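Local atomic coordinates of putative secreted cellulose binding protein (Streptomyces coelicolor, PDB entry 4OY7), a protein that catalyses, with copper, the oxidative cleavage of glycosidic bonds in cellulose, this chain being its lytic polysaccharide monooxygenase (AA10) domain. Residues H1-M6 and V102-A108; N46-D52 and R74-F79; D113-Y117 and Y156-L160. All blocks are in the same frame, centred on the assembly; numbering follows the deposited sequence.

Contact 1 (H1-M6 and V102-A108); sequences HGVAMM and VEYSNWA. With CU (copper (II) ion), chain I.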
# COMPACT_ATOMS: atom_id res chain seq x y z
N HIS A 1 7.14 -9.92 4.31
CA HIS A 1 6.98 -9.43 2.92
C HIS A 1 5.53 -9.41 2.55
O HIS A 1 4.84 -10.46 2.60
CB HIS A 1 7.80 -10.27 1.93
CG HIS A 1 9.25 -9.92 1.92
ND1 HIS A 1 10.00 -9.85 3.07
CD2 HIS A 1 10.10 -9.63 0.90
CE1 HIS A 1 11.25 -9.54 2.77
NE2 HIS A 1 11.34 -9.41 1.46
N GLY A 2 5.07 -8.22 2.20
CA GLY A 2 3.71 -7.99 1.76
C GLY A 2 3.35 -6.52 1.77
O GLY A 2 3.90 -5.74 2.56
N VAL A 3 2.42 -6.18 0.89
CA VAL A 3 1.69 -4.93 0.89
C VAL A 3 0.20 -5.27 0.68
O VAL A 3 -0.16 -6.44 0.45
CB VAL A 3 2.17 -3.99 -0.22
CG1 VAL A 3 3.59 -3.48 0.07
CG2 VAL A 3 2.05 -4.64 -1.60
N ALA A 4 -0.66 -4.26 0.79
CA ALA A 4 -2.07 -4.45 0.70
C ALA A 4 -2.45 -5.00 -0.69
O ALA A 4 -1.92 -4.55 -1.72
CB ALA A 4 -2.80 -3.15 0.95
N MET A 5 -3.35 -5.99 -0.69
CA MET A 5 -3.91 -6.52 -1.93
C MET A 5 -5.34 -6.06 -2.23
O MET A 5 -5.75 -5.99 -3.39
CB MET A 5 -3.86 -8.05 -1.91
CG MET A 5 -2.44 -8.62 -1.79
SD MET A 5 -2.45 -10.39 -1.41
CE MET A 5 -3.10 -10.92 -2.98
N MET A 6 -6.10 -5.73 -1.19
CA MET A 6 -7.49 -5.28 -1.33
C MET A 6 -7.79 -4.36 -0.15
O MET A 6 -7.74 -4.83 0.99
CB MET A 6 -8.45 -6.48 -1.25
CG MET A 6 -8.55 -7.32 -2.51
SD MET A 6 -10.09 -8.27 -2.68
CE MET A 6 -11.29 -6.95 -2.71
N VAL A 102 -10.60 -6.47 3.95
CA VAL A 102 -9.23 -6.05 3.61
C VAL A 102 -8.35 -7.30 3.49
O VAL A 102 -8.56 -8.25 4.23
CB VAL A 102 -8.65 -5.10 4.69
CG1 VAL A 102 -7.16 -4.82 4.47
CG2 VAL A 102 -9.45 -3.79 4.75
N GLU A 103 -7.44 -7.30 2.50
CA GLU A 103 -6.51 -8.39 2.24
C GLU A 103 -5.12 -7.82 2.16
O GLU A 103 -4.94 -6.79 1.53
CB GLU A 103 -6.85 -9.11 0.92
CG GLU A 103 -8.21 -9.78 1.03
CD GLU A 103 -8.53 -10.85 -0.01
OE1 GLU A 103 -7.67 -11.26 -0.81
OE2 GLU A 103 -9.67 -11.30 -0.04
N TYR A 104 -4.18 -8.41 2.90
CA TYR A 104 -2.79 -7.96 2.88
C TYR A 104 -1.90 -9.16 2.62
O TYR A 104 -2.09 -10.21 3.23
CB TYR A 104 -2.44 -7.29 4.20
CG TYR A 104 -1.18 -6.46 4.20
CD1 TYR A 104 0.07 -7.08 4.19
CD2 TYR A 104 -1.21 -5.07 4.28
CE1 TYR A 104 1.24 -6.35 4.19
CE2 TYR A 104 -0.06 -4.34 4.32
CZ TYR A 104 1.17 -4.98 4.26
OH TYR A 104 2.33 -4.24 4.29
N SER A 105 -0.99 -9.05 1.65
CA SER A 105 -0.17 -10.19 1.25
C SER A 105 0.59 -10.80 2.41
O SER A 105 1.16 -10.11 3.20
CB SER A 105 0.84 -9.76 0.18
OG SER A 105 1.79 -10.78 -0.09
N ASN A 106 0.61 -12.14 2.46
CA ASN A 106 1.49 -12.86 3.39
C ASN A 106 2.63 -13.54 2.64
O ASN A 106 2.93 -14.71 2.90
CB ASN A 106 0.72 -13.87 4.25
CG ASN A 106 0.12 -14.98 3.43
OD1 ASN A 106 0.16 -14.95 2.21
ND2 ASN A 106 -0.49 -15.95 4.10
N TRP A 107 3.25 -12.83 1.70
CA TRP A 107 4.30 -13.45 0.89
C TRP A 107 5.39 -14.06 1.79
O TRP A 107 5.86 -15.16 1.52
CB TRP A 107 4.89 -12.46 -0.13
CG TRP A 107 5.76 -13.15 -1.17
CD1 TRP A 107 7.12 -13.08 -1.28
CD2 TRP A 107 5.32 -14.06 -2.19
NE1 TRP A 107 7.55 -13.86 -2.33
CE2 TRP A 107 6.48 -14.49 -2.89
CE3 TRP A 107 4.07 -14.57 -2.59
CZ2 TRP A 107 6.42 -15.40 -3.96
CZ3 TRP A 107 4.02 -15.48 -3.64
CH2 TRP A 107 5.18 -15.88 -4.32
N ALA A 108 5.79 -13.35 2.84
CA ALA A 108 6.42 -13.99 4.00
C ALA A 108 5.70 -13.48 5.22
O ALA A 108 5.44 -12.30 5.33
CB ALA A 108 7.92 -13.73 4.09
CU CU I . 9.17 -10.51 5.05
O HOH W 1 10.70 -10.10 5.88
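Main-chain hydrogen bonds pair H1 with A108 and both M5 and M6 with E103. A108 N reaches H1 O at 3.1 Å, while H1 N donates back to A108 O. S105 N bonds to V3 O, and E103 N to M6 O at 2.9 Å. E103 O takes two donors from the same face of its plane, M5 N at 2.8 Å and M6 N at 3.1 Å. That double acceptance marks a classic beta bulge, which shifts the register by one residue where strand 4-6 pairs with strand 99-105 as an antiparallel edge strand (143° between directions) of the LPMO beta-sandwich. Among side chains, Y104 has CG opposite its own N (chi1 -165°), which lays the ring flat against the neighbouring backbone: V3 C sits over its centre and A4 N nearer the rim. Its OH also makes a weak hydrogen bond to G2 O, 2.8 Å away. Replacing Y104 by an alanine would probably leave G2 O without this donor and open a gap beneath V3 and A4. M5 SD rests 3.5 Å from S105 CA, whereas M6 and E103 run side by side. Metal ligation involves H1 twice, N and ND1 each 2.2 Å from copper; with H110 NE2 they form the histidine brace, and water 1 is a further ligand.

Contact 2 (N46-D52 and R74-F79); sequences NWFAVLD and RSPYDF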
# COMPACT_ATOMS: atom_id res chain seq x y z
N ASN A 46 9.17 -7.62 -7.27
CA ASN A 46 9.24 -7.59 -5.79
C ASN A 46 8.25 -6.63 -5.19
O ASN A 46 8.55 -5.94 -4.25
CB ASN A 46 10.65 -7.20 -5.35
CG ASN A 46 11.67 -8.25 -5.71
OD1 ASN A 46 11.79 -9.29 -5.03
ND2 ASN A 46 12.45 -7.98 -6.75
N TRP A 47 7.04 -6.61 -5.73
CA TRP A 47 5.99 -5.69 -5.30
C TRP A 47 5.66 -5.68 -3.80
O TRP A 47 5.19 -4.66 -3.26
CB TRP A 47 4.73 -5.99 -6.12
CG TRP A 47 4.19 -7.39 -5.99
CD1 TRP A 47 4.48 -8.46 -6.78
CD2 TRP A 47 3.26 -7.87 -4.99
NE1 TRP A 47 3.79 -9.57 -6.35
CE2 TRP A 47 3.03 -9.23 -5.26
CE3 TRP A 47 2.62 -7.28 -3.89
CZ2 TRP A 47 2.19 -10.01 -4.48
CZ3 TRP A 47 1.76 -8.06 -3.13
CH2 TRP A 47 1.56 -9.41 -3.43
N PHE A 48 5.96 -6.79 -3.14
CA PHE A 48 5.73 -7.02 -1.72
C PHE A 48 6.86 -6.53 -0.81
O PHE A 48 6.72 -6.59 0.41
CB PHE A 48 5.53 -8.53 -1.51
CG PHE A 48 6.51 -9.38 -2.29
CD1 PHE A 48 7.86 -9.40 -1.94
CD2 PHE A 48 6.10 -10.12 -3.40
CE1 PHE A 48 8.78 -10.15 -2.66
CE2 PHE A 48 7.02 -10.87 -4.11
CZ PHE A 48 8.35 -10.88 -3.75
N ALA A 49 7.96 -6.06 -1.38
CA ALA A 49 9.18 -5.87 -0.60
C ALA A 49 9.43 -4.41 -0.24
O ALA A 49 10.57 -3.98 -0.10
CB ALA A 49 10.37 -6.49 -1.34
N VAL A 50 8.34 -3.66 -0.03
CA VAL A 50 8.45 -2.24 0.31
C VAL A 50 8.72 -2.12 1.82
O VAL A 50 7.79 -1.94 2.62
CB VAL A 50 7.20 -1.45 -0.09
CG1 VAL A 50 7.50 0.03 0.03
CG2 VAL A 50 6.82 -1.74 -1.53
N LEU A 51 9.98 -2.20 2.21
CA LEU A 51 10.36 -2.45 3.57
C LEU A 51 11.49 -1.55 4.02
O LEU A 51 12.26 -1.03 3.22
CB LEU A 51 10.73 -3.94 3.74
CG LEU A 51 12.01 -4.43 3.04
CD1 LEU A 51 13.26 -4.30 3.90
CD2 LEU A 51 11.83 -5.90 2.68
N ASP A 52 11.55 -1.31 5.33
CA ASP A 52 12.68 -0.64 5.96
C ASP A 52 13.08 -1.58 7.09
O ASP A 52 12.29 -1.79 8.03
CB ASP A 52 12.28 0.73 6.50
CG ASP A 52 13.39 1.43 7.29
OD1 ASP A 52 13.11 2.56 7.76
OD2 ASP A 52 14.50 0.89 7.43
N ARG A 74 14.32 3.45 1.85
CA ARG A 74 15.29 2.64 2.60
C ARG A 74 15.24 1.14 2.31
O ARG A 74 15.96 0.38 2.96
CB ARG A 74 15.14 2.91 4.10
CG ARG A 74 15.49 4.33 4.51
CD ARG A 74 15.56 4.42 6.02
NE ARG A 74 15.98 5.75 6.47
CZ ARG A 74 15.18 6.73 6.91
NH1 ARG A 74 13.83 6.64 6.97
NH2 ARG A 74 15.76 7.87 7.31
N SER A 75 14.43 0.71 1.35
CA SER A 75 14.32 -0.74 1.04
C SER A 75 15.50 -1.19 0.21
O SER A 75 16.31 -0.37 -0.25
CB SER A 75 13.01 -1.04 0.30
OG SER A 75 13.19 -0.94 -1.10
N PRO A 76 15.61 -2.50 -0.02
CA PRO A 76 16.64 -3.01 -0.92
C PRO A 76 16.45 -2.67 -2.41
O PRO A 76 17.33 -3.01 -3.21
CB PRO A 76 16.53 -4.54 -0.76
CG PRO A 76 15.68 -4.77 0.44
CD PRO A 76 14.80 -3.57 0.57
N TYR A 77 15.31 -2.07 -2.77
CA TYR A 77 14.93 -1.82 -4.14
C TYR A 77 14.51 -0.38 -4.35
O TYR A 77 14.20 0.35 -3.39
CB TYR A 77 13.76 -2.74 -4.55
CG TYR A 77 14.05 -4.19 -4.29
CD1 TYR A 77 15.06 -4.84 -5.02
CD2 TYR A 77 13.38 -4.90 -3.32
CE1 TYR A 77 15.36 -6.16 -4.77
CE2 TYR A 77 13.70 -6.22 -3.03
CZ TYR A 77 14.69 -6.84 -3.79
OH TYR A 77 15.00 -8.15 -3.56
N ASP A 78 14.45 0.03 -5.61
CA ASP A 78 14.03 1.37 -5.97
C ASP A 78 12.52 1.37 -6.11
O ASP A 78 12.00 0.80 -7.05
CB ASP A 78 14.69 1.81 -7.28
CG ASP A 78 14.31 3.21 -7.70
OD1 ASP A 78 13.34 3.81 -7.14
OD2 ASP A 78 14.96 3.75 -8.60
N PHE A 79 11.83 1.95 -5.13
CA PHE A 79 10.37 2.12 -5.17
C PHE A 79 10.03 3.59 -5.21
O PHE A 79 8.87 3.97 -5.02
CB PHE A 79 9.71 1.51 -3.91
CG PHE A 79 9.71 0.01 -3.89
CD1 PHE A 79 8.96 -0.74 -4.80
CD2 PHE A 79 10.46 -0.67 -2.93
CE1 PHE A 79 9.00 -2.13 -4.76
CE2 PHE A 79 10.51 -2.04 -2.90
CZ PHE A 79 9.77 -2.78 -3.81
O HOH W 2 12.53 -9.28 -2.21
O HOH W 3 12.09 4.65 6.22
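N46 and Y77 meet because each carries CG opposite its carbonyl carbon (chi1 -67° and -54°), which turns amide and phenol ring toward one another. The two planes are only 10° apart, and the N46 amide stacks over one face of the ring with CG 3.8 Å from Y77 CZ. P76 CB lies over the opposite face, so that the phenol is held between it and the N46 amide; A49 CB touches the ring edge, 3.7 Å from CE2. Water 2 links the polar ends, giving a hydrogen bond to N46 OD1 and bonding to Y77 OH, and N46 ND2 is engaged by T42 O.

F79 is held in a different way. V50 CG2 stands 3.7 Å from its ring centroid, nearly on the ring normal, a CH-pi contact, and N46 O approaches the ring edge in plane, 3.4 Å from F79 CZ. The same carbonyl receives A49 N, closing a type I turn over N46 to A49. V50 follows as the centre of an inverse gamma turn, so the chain leaves helix 42-45 by two turns before entering strand 51-52. In the facing segment S75 OG accepts from Y77 N at 2.9 Å, an ST turn. Both segments belong to the long, largely loop-built region between strands 4-6 and 92-94, probably the L2 region of AA10 enzymes, and L51, whose CD1 packs on P76 CD, also touches H1 of the copper site.

At the far end of the contact, buried D52 and exposed R74 lie side by side. Their charged atoms stay apart, OD1 of D52 being 4.2 Å from NH1 of R74, but water 3 bridges them by donating to D52 OD1 and accepting from R74 NH1. Y62 grips both groups: its OH pairs with D52 OD1, its carbonyl with R74 NH1, and its ring makes a cation-pi contact with the guanidinium.

Contact 3 (D113-Y117 and Y156-L160); sequences DFRVY and YYWDL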
# COMPACT_ATOMS: atom_id res chain seq x y z
N ASP A 113 1.43 -5.83 14.07
CA ASP A 113 0.25 -4.96 13.90
C ASP A 113 0.24 -4.37 12.52
O ASP A 113 1.30 -3.96 11.97
CB ASP A 113 0.29 -3.75 14.85
CG ASP A 113 0.09 -4.09 16.28
OD1 ASP A 113 -0.32 -5.20 16.60
OD2 ASP A 113 0.36 -3.18 17.11
N PHE A 114 -0.96 -4.23 11.96
CA PHE A 114 -1.18 -3.42 10.80
C PHE A 114 -1.82 -2.10 11.22
O PHE A 114 -2.96 -2.08 11.74
CB PHE A 114 -2.08 -4.17 9.83
CG PHE A 114 -1.45 -5.41 9.28
CD1 PHE A 114 -1.59 -6.63 9.92
CD2 PHE A 114 -0.71 -5.35 8.11
CE1 PHE A 114 -0.99 -7.78 9.41
CE2 PHE A 114 -0.10 -6.49 7.60
CZ PHE A 114 -0.25 -7.71 8.24
N ARG A 115 -1.09 -1.02 11.01
CA ARG A 115 -1.58 0.33 11.35
C ARG A 115 -2.14 0.90 10.08
O ARG A 115 -1.38 1.10 9.11
CB ARG A 115 -0.43 1.20 11.84
CG ARG A 115 0.15 0.73 13.16
CD ARG A 115 1.39 1.47 13.55
NE ARG A 115 2.02 0.92 14.75
CZ ARG A 115 3.17 1.36 15.23
NH1 ARG A 115 3.80 2.40 14.65
NH2 ARG A 115 3.67 0.80 16.34
N VAL A 116 -3.44 1.18 10.11
CA VAL A 116 -4.18 1.58 8.92
C VAL A 116 -4.60 3.05 9.02
O VAL A 116 -5.27 3.44 9.98
CB VAL A 116 -5.41 0.67 8.71
CG1 VAL A 116 -6.20 1.11 7.48
CG2 VAL A 116 -5.03 -0.82 8.65
N TYR A 117 -4.23 3.83 8.01
CA TYR A 117 -4.47 5.29 7.96
C TYR A 117 -5.22 5.74 6.72
O TYR A 117 -5.05 5.17 5.64
CB TYR A 117 -3.16 6.07 8.01
CG TYR A 117 -2.18 5.75 9.12
CD1 TYR A 117 -1.40 4.60 9.08
CD2 TYR A 117 -1.97 6.63 10.15
CE1 TYR A 117 -0.47 4.33 10.09
CE2 TYR A 117 -1.05 6.39 11.16
CZ TYR A 117 -0.28 5.23 11.11
OH TYR A 117 0.62 5.01 12.15
N TYR A 156 -3.26 -12.12 4.74
CA TYR A 156 -3.96 -11.74 5.96
C TYR A 156 -5.30 -11.12 5.56
O TYR A 156 -5.45 -10.61 4.46
CB TYR A 156 -3.14 -10.73 6.75
CG TYR A 156 -1.80 -11.24 7.25
CD1 TYR A 156 -1.69 -11.89 8.48
CD2 TYR A 156 -0.64 -11.05 6.50
CE1 TYR A 156 -0.46 -12.34 8.93
CE2 TYR A 156 0.59 -11.50 6.95
CZ TYR A 156 0.67 -12.12 8.17
OH TYR A 156 1.89 -12.57 8.59
N TYR A 157 -6.28 -11.20 6.44
CA TYR A 157 -7.60 -10.71 6.16
C TYR A 157 -8.21 -10.17 7.46
O TYR A 157 -8.05 -10.75 8.56
CB TYR A 157 -8.53 -11.77 5.51
CG TYR A 157 -8.90 -12.96 6.34
CD1 TYR A 157 -10.01 -12.93 7.18
CD2 TYR A 157 -8.18 -14.14 6.28
CE1 TYR A 157 -10.38 -14.03 7.93
CE2 TYR A 157 -8.55 -15.25 7.03
CZ TYR A 157 -9.65 -15.19 7.85
OH TYR A 157 -10.00 -16.28 8.62
N TRP A 158 -8.93 -9.07 7.29
CA TRP A 158 -9.71 -8.41 8.35
C TRP A 158 -10.75 -7.48 7.75
O TRP A 158 -10.73 -7.22 6.55
CB TRP A 158 -8.81 -7.65 9.31
CG TRP A 158 -8.09 -6.44 8.78
CD1 TRP A 158 -8.55 -5.15 8.77
CD2 TRP A 158 -6.76 -6.39 8.22
NE1 TRP A 158 -7.59 -4.30 8.25
CE2 TRP A 158 -6.48 -5.04 7.91
CE3 TRP A 158 -5.76 -7.37 7.99
CZ2 TRP A 158 -5.28 -4.62 7.37
CZ3 TRP A 158 -4.55 -6.96 7.44
CH2 TRP A 158 -4.31 -5.59 7.15
N ASP A 159 -11.67 -7.00 8.58
CA ASP A 159 -12.70 -6.07 8.11
C ASP A 159 -12.31 -4.63 8.47
O ASP A 159 -11.74 -4.41 9.55
CB ASP A 159 -14.04 -6.37 8.78
CG ASP A 159 -14.61 -7.72 8.40
OD1 ASP A 159 -14.53 -8.09 7.20
OD2 ASP A 159 -15.21 -8.37 9.29
N LEU A 160 -12.64 -3.68 7.60
CA LEU A 160 -12.50 -2.25 7.86
C LEU A 160 -13.82 -1.49 7.62
O LEU A 160 -14.35 -1.52 6.50
CB LEU A 160 -11.41 -1.66 6.95
CG LEU A 160 -11.25 -0.13 6.92
CD1 LEU A 160 -10.96 0.43 8.32
CD2 LEU A 160 -10.19 0.25 5.87
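F114 meets Y156 and W158 in an aromatic cluster. Its leading edge points into the face of Y156, with CZ 3.8 Å from Y156 CD2; centroids 5.2 Å apart and planes at 58° identify an edge-to-face pair. Over one face of F114 comes W158 CH2, 3.6 Å from F114 CG and displaced toward the rim. Here the ring planes are inclined by 35°, an oblique meeting. V116 adds CG2 against W158 CZ2 at 4.0 Å, while its CG1 is a looser 4.4 Å from L160 CD2.

W158 presents its six-membered ring from the crowded position between its backbone N and carbonyl carbon (chi1 67°), and its buried NE1 is satisfied by Q138 OE1, which helps fix the indole's rotation. Y156 is similarly tethered: its OH is hydrogen-bonded by the backbone N-H of H110, so this aromatic layer adjoins the backbone of a copper-binding histidine.

The strand axes stay 10.8 Å apart at closest approach, which shows packing between sheets of the sandwich and not pairing within one. Strand 112-119 is flanked by 134-141 and 168-178, strand 155-161 by 99-105 and 145-146, and W176 of strand 168-178 stacks on F114.

Overall arrangement
Contacts 1 and 3 are buried and share one sheet, since strands 99-105 and 155-161 are neighbours in it: Y104 O probably hydrogen-bonds Y156 N, at 2.7 Å. The chemistry differs with place. Contact 1 is pairing within that sheet, mostly backbone bonds, extended by the loop to the copper; contact 3 bridges to the other sheet through side chains alone. Contact 2 is only partly buried, its polar ends bridged by water. It sits about 20 Å from contact 3, centre to centre, without touching it, yet it packs on contact 1, with W107 NE1 3.4 Å from F48 CZ and V3 CG2 3.5 Å from W47 CE3.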